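RagA protein (Porphyromonas gingivalis, PDB 6SLN) probably serves as the outer-membrane barrel of a TonB-dependent transporter, importing substrates across the outer membrane. Local coordinates at residues A[462-467]-A[495-500]; A[523-528]-A[566-571]. One frame throughout, in Å; residues are numbered along the deposited sequence.

Interaction 1 of 2, residues A[462-467]-A[495-500]; sequences AGVDIT and RDVSKS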
loop_
_atom_site.group_PDB
_atom_site.type_symbol
_atom_site.label_atom_id
_atom_site.label_comp_id
_atom_site.label_asym_id
_atom_site.label_seq_id
_atom_site.Cartn_x
_atom_site.Cartn_y
_atom_site.Cartn_z
ATOM N N ALA A 462 7.070 -4.000 -31.121
ATOM C CA ALA A 462 6.775 -3.239 -29.923
ATOM C C ALA A 462 6.221 -4.202 -28.893
ATOM O O ALA A 462 5.506 -5.149 -29.234
ATOM C CB ALA A 462 5.791 -2.086 -30.201
ATOM N N GLY A 463 6.567 -3.959 -27.640
ATOM C CA GLY A 463 6.143 -4.831 -26.568
ATOM C C GLY A 463 6.198 -4.118 -25.240
ATOM O O GLY A 463 6.965 -3.168 -25.054
ATOM N N VAL A 464 5.371 -4.579 -24.310
ATOM C CA VAL A 464 5.437 -4.136 -22.929
ATOM C C VAL A 464 5.339 -5.378 -22.060
ATOM O O VAL A 464 4.523 -6.267 -22.326
ATOM C CB VAL A 464 4.338 -3.106 -22.595
ATOM C CG1 VAL A 464 2.939 -3.648 -22.932
ATOM C CG2 VAL A 464 4.424 -2.670 -21.141
ATOM N N ASP A 465 6.225 -5.476 -21.084
ATOM C CA ASP A 465 6.207 -6.536 -20.095
ATOM C C ASP A 465 5.735 -5.914 -18.795
ATOM O O ASP A 465 6.328 -4.938 -18.320
ATOM C CB ASP A 465 7.591 -7.159 -19.920
ATOM C CG ASP A 465 7.956 -8.065 -21.065
ATOM O OD1 ASP A 465 7.246 -8.031 -22.092
ATOM O OD2 ASP A 465 8.941 -8.808 -20.946
ATOM N N ILE A 466 4.676 -6.467 -18.222
ATOM C CA ILE A 466 4.069 -5.892 -17.034
ATOM C C ILE A 466 4.142 -6.913 -15.909
ATOM O O ILE A 466 3.806 -8.089 -16.097
ATOM C CB ILE A 466 2.621 -5.442 -17.303
ATOM C CG1 ILE A 466 2.604 -4.434 -18.453
ATOM C CG2 ILE A 466 2.004 -4.826 -16.055
ATOM C CD1 ILE A 466 1.217 -3.858 -18.737
ATOM N N THR A 467 4.611 -6.468 -14.755
ATOM C CA THR A 467 4.612 -7.278 -13.552
ATOM C C THR A 467 3.831 -6.523 -12.494
ATOM O O THR A 467 4.123 -5.348 -12.227
ATOM C CB THR A 467 6.037 -7.565 -13.044
ATOM O OG1 THR A 467 6.882 -7.988 -14.126
ATOM C CG2 THR A 467 5.996 -8.634 -11.971
ATOM N N ARG A 495 5.146 -2.972 -8.986
ATOM C CA ARG A 495 4.785 -2.801 -10.391
ATOM C C ARG A 495 6.015 -2.585 -11.255
ATOM O O ARG A 495 6.835 -1.712 -10.959
ATOM C CB ARG A 495 3.844 -1.615 -10.572
ATOM C CG ARG A 495 3.536 -1.323 -12.010
ATOM C CD ARG A 495 2.334 -0.432 -12.124
ATOM N NE ARG A 495 1.115 -1.215 -12.055
ATOM C CZ ARG A 495 -0.102 -0.723 -12.239
ATOM N NH1 ARG A 495 -0.286 0.562 -12.527
ATOM N NH2 ARG A 495 -1.127 -1.538 -12.162
ATOM N N ASP A 496 6.132 -3.353 -12.337
ATOM C CA ASP A 496 7.190 -3.154 -13.323
ATOM C C ASP A 496 6.560 -3.039 -14.697
ATOM O O ASP A 496 5.859 -3.958 -15.141
ATOM C CB ASP A 496 8.196 -4.305 -13.334
ATOM C CG ASP A 496 8.936 -4.433 -12.044
ATOM O OD1 ASP A 496 9.201 -3.400 -11.405
ATOM O OD2 ASP A 496 9.243 -5.573 -11.655
ATOM N N VAL A 497 6.833 -1.935 -15.379
ATOM C CA VAL A 497 6.437 -1.768 -16.767
ATOM C C VAL A 497 7.721 -1.525 -17.540
ATOM O O VAL A 497 8.420 -0.531 -17.305
ATOM C CB VAL A 497 5.420 -0.631 -16.954
ATOM C CG1 VAL A 497 5.017 -0.541 -18.391
ATOM C CG2 VAL A 497 4.191 -0.869 -16.075
ATOM N N SER A 498 8.067 -2.455 -18.416
ATOM C CA SER A 498 9.231 -2.300 -19.279
ATOM C C SER A 498 8.733 -2.283 -20.721
ATOM O O SER A 498 8.264 -3.307 -21.237
ATOM C CB SER A 498 10.264 -3.393 -19.020
ATOM O OG SER A 498 9.670 -4.670 -18.955
ATOM N N LYS A 499 8.772 -1.101 -21.341
ATOM C CA LYS A 499 8.343 -0.917 -22.719
ATOM C C LYS A 499 9.536 -0.985 -23.653
ATOM O O LYS A 499 10.668 -0.666 -23.277
ATOM C CB LYS A 499 7.632 0.421 -22.924
ATOM C CG LYS A 499 6.437 0.664 -22.040
ATOM C CD LYS A 499 5.990 2.104 -22.148
ATOM C CE LYS A 499 5.551 2.641 -20.795
ATOM N NZ LYS A 499 5.298 4.105 -20.874
ATOM N N SER A 500 9.270 -1.381 -24.891
ATOM C CA SER A 500 10.365 -1.544 -25.829
ATOM C C SER A 500 9.852 -1.445 -27.257
ATOM O O SER A 500 8.892 -2.135 -27.626
ATOM C CB SER A 500 11.056 -2.880 -25.607
ATOM O OG SER A 500 11.703 -3.354 -26.783
HETATM O O HOH W 1 9.532 -8.365 -12.529
#
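Two neighbouring strands of the transmembrane barrel, 456-475 and 487-510, form a β-hairpin, and residues 462-467 and 495-500 are part of its antiparallel ladder, running at 171° to each other. Three hydrogen-bonded pairs, Gly463 with Ser500, Asp465 with Ser498 and Thr467 with Asp496, each exchange two backbone bonds. The middle pair is the straightest: Ser498 N meets Asp465 O at 3.0 Å, with an N-H...O angle of 171° and the donor in the carbonyl plane. CA-H...O contacts fill in between these pairs, as from Ile466 CA to Asp496 O.

Alternation along the strands gives the wall two chemistries, as membrane barrels require. Val464, Ile466 and Val497 point to the outer side, where branched aliphatic groups suit detergent against Ile466 and His440 of the second copy of the protein, packed on Ile466 and Val497. Here the two valine side chains cross obliquely, Val464 CG2 (anti to its backbone N) meeting Val497 CG1 at 3.5 Å. Lys499 starts on this face too, its CG 4.0 Å from Val464 CG2, but its amine leads away to a salt bridge with Glu527. Arg495 belongs with Val497 and Lys499, its NE bonded to Asn468 OD1 and its NH1 to the backbone O of Glu438 of the second copy.

Small and polar residues occupy the inner face, toward Met165 and Val171 of the plug. Thr467 and Asp496 lie alongside, pointing the same way, their CB atoms 3.9 Å apart. One water clasps their tips, donating to Thr467 OG1 at 3.1 Å and to Asp496 OD2 at 2.9 Å; Thr467 OG1 also bonds Gln441.

Interaction 2 of 2, residues A[523-528]-A[566-571]; sequences HEYIEY and EYAYLS. With 3PE (1,2-Distearoyl-sn-glycerophosphoethanolamine), chain G; LMT (dodecyl-beta-D-maltoside), chain H.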
loop_
_atom_site.group_PDB
_atom_site.type_symbol
_atom_site.label_atom_id
_atom_site.label_comp_id
_atom_site.label_asym_id
_atom_site.label_seq_id
_atom_site.Cartn_x
_atom_site.Cartn_y
_atom_site.Cartn_z
ATOM N N HIS A 523 16.315 1.692 -35.359
ATOM C CA HIS A 523 16.028 2.550 -34.218
ATOM C C HIS A 523 15.421 1.713 -33.101
ATOM O O HIS A 523 14.695 0.749 -33.361
ATOM C CB HIS A 523 15.061 3.683 -34.560
ATOM C CG HIS A 523 14.287 4.171 -33.373
ATOM N ND1 HIS A 523 13.062 3.648 -33.015
ATOM C CD2 HIS A 523 14.593 5.096 -32.429
ATOM C CE1 HIS A 523 12.641 4.245 -31.913
ATOM N NE2 HIS A 523 13.550 5.129 -31.537
ATOM N N GLU A 524 15.692 2.111 -31.854
ATOM C CA GLU A 524 15.290 1.320 -30.701
ATOM C C GLU A 524 15.139 2.214 -29.476
ATOM O O GLU A 524 16.054 2.979 -29.155
ATOM C CB GLU A 524 16.316 0.225 -30.441
ATOM C CG GLU A 524 16.148 -0.494 -29.119
ATOM C CD GLU A 524 16.661 -1.908 -29.188
ATOM O OE1 GLU A 524 17.868 -2.139 -28.941
ATOM O OE2 GLU A 524 15.850 -2.783 -29.526
ATOM N N TYR A 525 13.992 2.101 -28.788
ATOM C CA TYR A 525 13.731 2.792 -27.525
ATOM C C TYR A 525 13.202 1.792 -26.494
ATOM O O TYR A 525 12.197 1.110 -26.728
ATOM C CB TYR A 525 12.738 3.941 -27.708
ATOM C CG TYR A 525 12.369 4.660 -26.411
ATOM C CD1 TYR A 525 13.250 5.558 -25.823
ATOM C CD2 TYR A 525 11.138 4.452 -25.785
ATOM C CE1 TYR A 525 12.926 6.216 -24.651
ATOM C CE2 TYR A 525 10.811 5.113 -24.601
ATOM C CZ TYR A 525 11.709 6.002 -24.047
ATOM O OH TYR A 525 11.408 6.675 -22.877
ATOM N N ILE A 526 13.890 1.697 -25.364
ATOM C CA ILE A 526 13.462 0.876 -24.245
ATOM C C ILE A 526 13.385 1.789 -23.034
ATOM O O ILE A 526 14.246 2.654 -22.838
ATOM C CB ILE A 526 14.403 -0.329 -23.982
ATOM C CG1 ILE A 526 15.775 0.139 -23.513
ATOM C CG2 ILE A 526 14.572 -1.216 -25.222
ATOM C CD1 ILE A 526 16.717 -0.998 -23.150
ATOM N N GLU A 527 12.327 1.626 -22.247
ATOM C CA GLU A 527 12.146 2.403 -21.033
ATOM C C GLU A 527 11.530 1.505 -19.980
ATOM O O GLU A 527 10.877 0.510 -20.300
ATOM C CB GLU A 527 11.279 3.646 -21.264
ATOM C CG GLU A 527 9.790 3.424 -21.145
ATOM C CD GLU A 527 9.026 4.735 -21.207
ATOM O OE1 GLU A 527 9.655 5.790 -21.471
ATOM O OE2 GLU A 527 7.797 4.712 -20.984
ATOM N N TYR A 528 11.761 1.864 -18.721
ATOM C CA TYR A 528 11.311 1.088 -17.576
ATOM C C TYR A 528 10.826 2.046 -16.502
ATOM O O TYR A 528 11.530 2.992 -16.148
ATOM C CB TYR A 528 12.445 0.202 -17.024
ATOM C CG TYR A 528 12.193 -0.353 -15.624
ATOM C CD1 TYR A 528 12.450 0.418 -14.497
ATOM C CD2 TYR A 528 11.712 -1.650 -15.436
ATOM C CE1 TYR A 528 12.223 -0.052 -13.239
ATOM C CE2 TYR A 528 11.488 -2.137 -14.173
ATOM C CZ TYR A 528 11.746 -1.333 -13.070
ATOM O OH TYR A 528 11.527 -1.793 -11.788
ATOM N N GLU A 566 13.239 4.406 -12.385
ATOM C CA GLU A 566 13.052 4.392 -13.827
ATOM C C GLU A 566 14.371 4.591 -14.549
ATOM O O GLU A 566 15.340 5.138 -14.008
ATOM C CB GLU A 566 12.058 5.440 -14.306
ATOM C CG GLU A 566 12.058 6.686 -13.506
ATOM C CD GLU A 566 10.753 7.413 -13.633
ATOM O OE1 GLU A 566 10.657 8.564 -13.164
ATOM O OE2 GLU A 566 9.834 6.828 -14.228
ATOM N N TYR A 567 14.390 4.105 -15.778
ATOM C CA TYR A 567 15.506 4.317 -16.674
ATOM C C TYR A 567 14.962 4.243 -18.086
ATOM O O TYR A 567 13.839 3.784 -18.319
ATOM C CB TYR A 567 16.639 3.300 -16.435
ATOM C CG TYR A 567 16.335 1.847 -16.772
ATOM C CD1 TYR A 567 16.304 1.397 -18.090
ATOM C CD2 TYR A 567 16.111 0.911 -15.762
ATOM C CE1 TYR A 567 16.035 0.044 -18.389
ATOM C CE2 TYR A 567 15.840 -0.436 -16.055
ATOM C CZ TYR A 567 15.804 -0.854 -17.363
ATOM O OH TYR A 567 15.548 -2.165 -17.646
ATOM N N ALA A 568 15.772 4.710 -19.029
ATOM C CA ALA A 568 15.434 4.575 -20.434
ATOM C C ALA A 568 16.716 4.540 -21.251
ATOM O O ALA A 568 17.794 4.940 -20.789
ATOM C CB ALA A 568 14.504 5.704 -20.898
ATOM N N TYR A 569 16.583 4.027 -22.468
ATOM C CA TYR A 569 17.667 3.996 -23.432
ATOM C C TYR A 569 17.106 4.424 -24.776
ATOM O O TYR A 569 15.946 4.135 -25.096
ATOM C CB TYR A 569 18.279 2.599 -23.568
ATOM C CG TYR A 569 19.174 2.158 -22.438
ATOM C CD1 TYR A 569 20.515 2.526 -22.402
ATOM C CD2 TYR A 569 18.687 1.335 -21.420
ATOM C CE1 TYR A 569 21.342 2.098 -21.373
ATOM C CE2 TYR A 569 19.504 0.912 -20.380
ATOM C CZ TYR A 569 20.829 1.297 -20.362
ATOM O OH TYR A 569 21.650 0.876 -19.336
ATOM N N LEU A 570 17.936 5.118 -25.557
ATOM C CA LEU A 570 17.625 5.470 -26.938
ATOM C C LEU A 570 18.790 5.047 -27.811
ATOM O O LEU A 570 19.947 5.332 -27.482
ATOM C CB LEU A 570 17.365 6.969 -27.118
ATOM C CG LEU A 570 16.985 7.348 -28.560
ATOM C CD1 LEU A 570 15.632 6.728 -28.998
ATOM C CD2 LEU A 570 16.974 8.854 -28.719
ATOM N N SER A 571 18.486 4.397 -28.932
ATOM C CA SER A 571 19.507 3.748 -29.736
ATOM C C SER A 571 19.272 3.999 -31.215
ATOM O O SER A 571 18.130 3.984 -31.683
ATOM C CB SER A 571 19.515 2.246 -29.462
ATOM O OG SER A 571 20.413 1.939 -28.421
HETATM C C1 3PE G . 11.473 9.149 -27.057
HETATM C C2 3PE G . 10.967 8.328 -28.223
HETATM C C3 3PE G . 12.130 8.060 -29.196
HETATM O O31 3PE G . 11.677 7.402 -30.348
HETATM O O32 3PE G . 12.578 8.960 -31.685
HETATM C C31 3PE G . 11.805 8.072 -31.578
HETATM C C32 3PE G . 10.929 7.672 -32.780
HETATM C C33 3PE G . 11.674 6.864 -33.848
HETATM C C34 3PE G . 10.800 6.713 -35.099
HETATM C C35 3PE G . 10.173 5.317 -35.217
HETATM C C36 3PE G . 10.166 4.873 -36.682
HETATM C C37 3PE G . 9.008 3.914 -36.980
HETATM C C38 3PE G . 9.077 3.483 -38.450
HETATM C C39 3PE G . 8.064 2.376 -38.710
HETATM C C3A 3PE G . 8.391 1.647 -40.011
HETATM C C3B 3PE G . 7.852 0.215 -39.953
HETATM O O21 3PE G . 10.433 7.170 -27.623
HETATM O O22 3PE G . 8.204 7.063 -27.829
HETATM C C21 3PE G . 9.250 6.676 -28.207
HETATM C C22 3PE G . 9.287 5.622 -29.318
HETATM C C23 3PE G . 7.879 5.231 -29.776
HETATM C C24 3PE G . 7.919 5.058 -31.298
HETATM C C25 3PE G . 7.412 3.688 -31.758
HETATM C C26 3PE G . 6.967 3.768 -33.227
HETATM C C27 3PE G . 6.199 2.499 -33.605
HETATM C C28 3PE G . 5.741 2.529 -35.068
HETATM C C29 3PE G . 5.070 1.203 -35.462
HETATM C C2A 3PE G . 3.903 1.413 -36.436
HETATM C C2B 3PE G . 3.835 0.366 -37.569
HETATM C C2C 3PE G . 2.366 -0.019 -37.847
HETATM C C2D 3PE G . 2.174 -0.992 -39.030
HETATM C C1B LMT H . 9.083 10.459 -20.955
HETATM C C2B LMT H . 8.711 9.829 -19.548
HETATM C C3B LMT H . 8.576 10.886 -18.423
HETATM C C4B LMT H . 9.808 11.809 -18.493
HETATM C C5B LMT H . 9.605 12.532 -19.833
HETATM C C6B LMT H . 10.410 13.837 -19.918
HETATM O O1B LMT H . 7.966 10.614 -21.796
HETATM O O2B LMT H . 7.563 9.073 -19.660
HETATM O O3B LMT H . 8.366 10.326 -17.187
HETATM O "O4'" LMT H . 9.861 12.693 -17.437
HETATM O O5B LMT H . 9.866 11.645 -20.912
HETATM O O6B LMT H . 9.583 14.899 -20.272
HETATM C "C1'" LMT H . 5.796 8.827 -24.664
HETATM C "C2'" LMT H . 6.877 7.883 -24.097
HETATM C "C3'" LMT H . 7.330 8.556 -22.789
HETATM C "C4'" LMT H . 7.990 9.927 -23.041
HETATM C "C5'" LMT H . 7.175 10.755 -24.109
HETATM C "C6'" LMT H . 8.005 11.832 -24.810
HETATM O "O1'" LMT H . 4.999 8.315 -25.694
HETATM O "O2'" LMT H . 6.378 6.638 -23.761
HETATM O "O3'" LMT H . 8.161 7.726 -22.068
HETATM O "O5'" LMT H . 6.466 10.012 -25.120
HETATM O "O6'" LMT H . 9.308 11.832 -24.285
HETATM C C1 LMT H . 5.329 7.101 -26.390
HETATM C C2 LMT H . 4.012 6.418 -26.721
HETATM C C3 LMT H . 4.082 4.988 -27.199
HETATM C C4 LMT H . 2.951 4.689 -28.180
HETATM C C5 LMT H . 3.447 3.880 -29.354
HETATM C C6 LMT H . 2.529 2.758 -29.784
HETATM C C7 LMT H . 3.293 1.842 -30.718
HETATM C C8 LMT H . 2.441 0.729 -31.294
HETATM C C9 LMT H . 3.266 -0.184 -32.183
HETATM C C10 LMT H . 2.450 -1.269 -32.861
HETATM C C11 LMT H . 3.374 -2.293 -33.489
HETATM C C12 LMT H . 2.683 -3.251 -34.410
#
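The His523 imidazole has a lipid chain on one face, with C33 of the bound phosphatidylethanolamine 3.3 Å above the plane and over the ring centre, while Leu570 CD1 sits at the ring's edge. Its NE2 adds a weak hydrogen bond to the lipid ester oxygen O31 at 3.2 Å. On Tyr525 the lipid's O21 lies over one face, offset toward the rim. With CG anti to the backbone N (chi1 177°), the Tyr525 ring reaches along the wall until its OH donates to the anti lone pair of Glu527 OE1, close to the maltoside headgroup of a detergent. Both residue types suit this level: histidine gives a flat face to the acyl chain and NE2 to O31, while tyrosine gives a ring face to O21 and its hydroxyl to Glu527, beside the sugar.

On the other face of the strands, Tyr528 CB stands over the Tyr567 ring, a CH-pi contact at 3.6 Å from the centroid. The two rings are within 9° of parallel but slid apart, so they barely overlap, and Glu566 CA is at the edge of Tyr528. Ile526 runs side by side with Tyr569, its CD1 3.5 Å from Tyr569 CD2.

Six backbone bonds in three hydrogen-bonded pairs hold the strands, the shortest from Tyr569 N to Ile526 O at 2.7 Å. Ala568 has a small side chain, its CB 3.8 Å from Glu527 CB in a pair whose CA atoms are also close.

Strand 487-510 flanks 515-540, and 584-595 flanks 561-580; inward, Tyr569 touches Ala197 of the plug, while outward a chain of another protein packs on Tyr525 and Leu570.

Both contacts are antiparallel steps in the same barrel wall, and strands 487-510 and 515-540, one from each, are themselves neighbours, which puts the two centres 12 Å apart. They also touch directly: Lys499 NZ forms a salt bridge with Glu527 OE2 at 2.6 Å on the outer face, while Asp496 OD1 and Tyr528 OH make a probable hydrogen bond on the inner one. Interaction 2 is the more buried, its outer face taken up by lipid, detergent and another protein, and it relies on aromatic rings. Interaction 1 is partly buried, smaller in side chains, and lies near the second copy of RagA, with carboxylate, hydroxyl and water on its inner side.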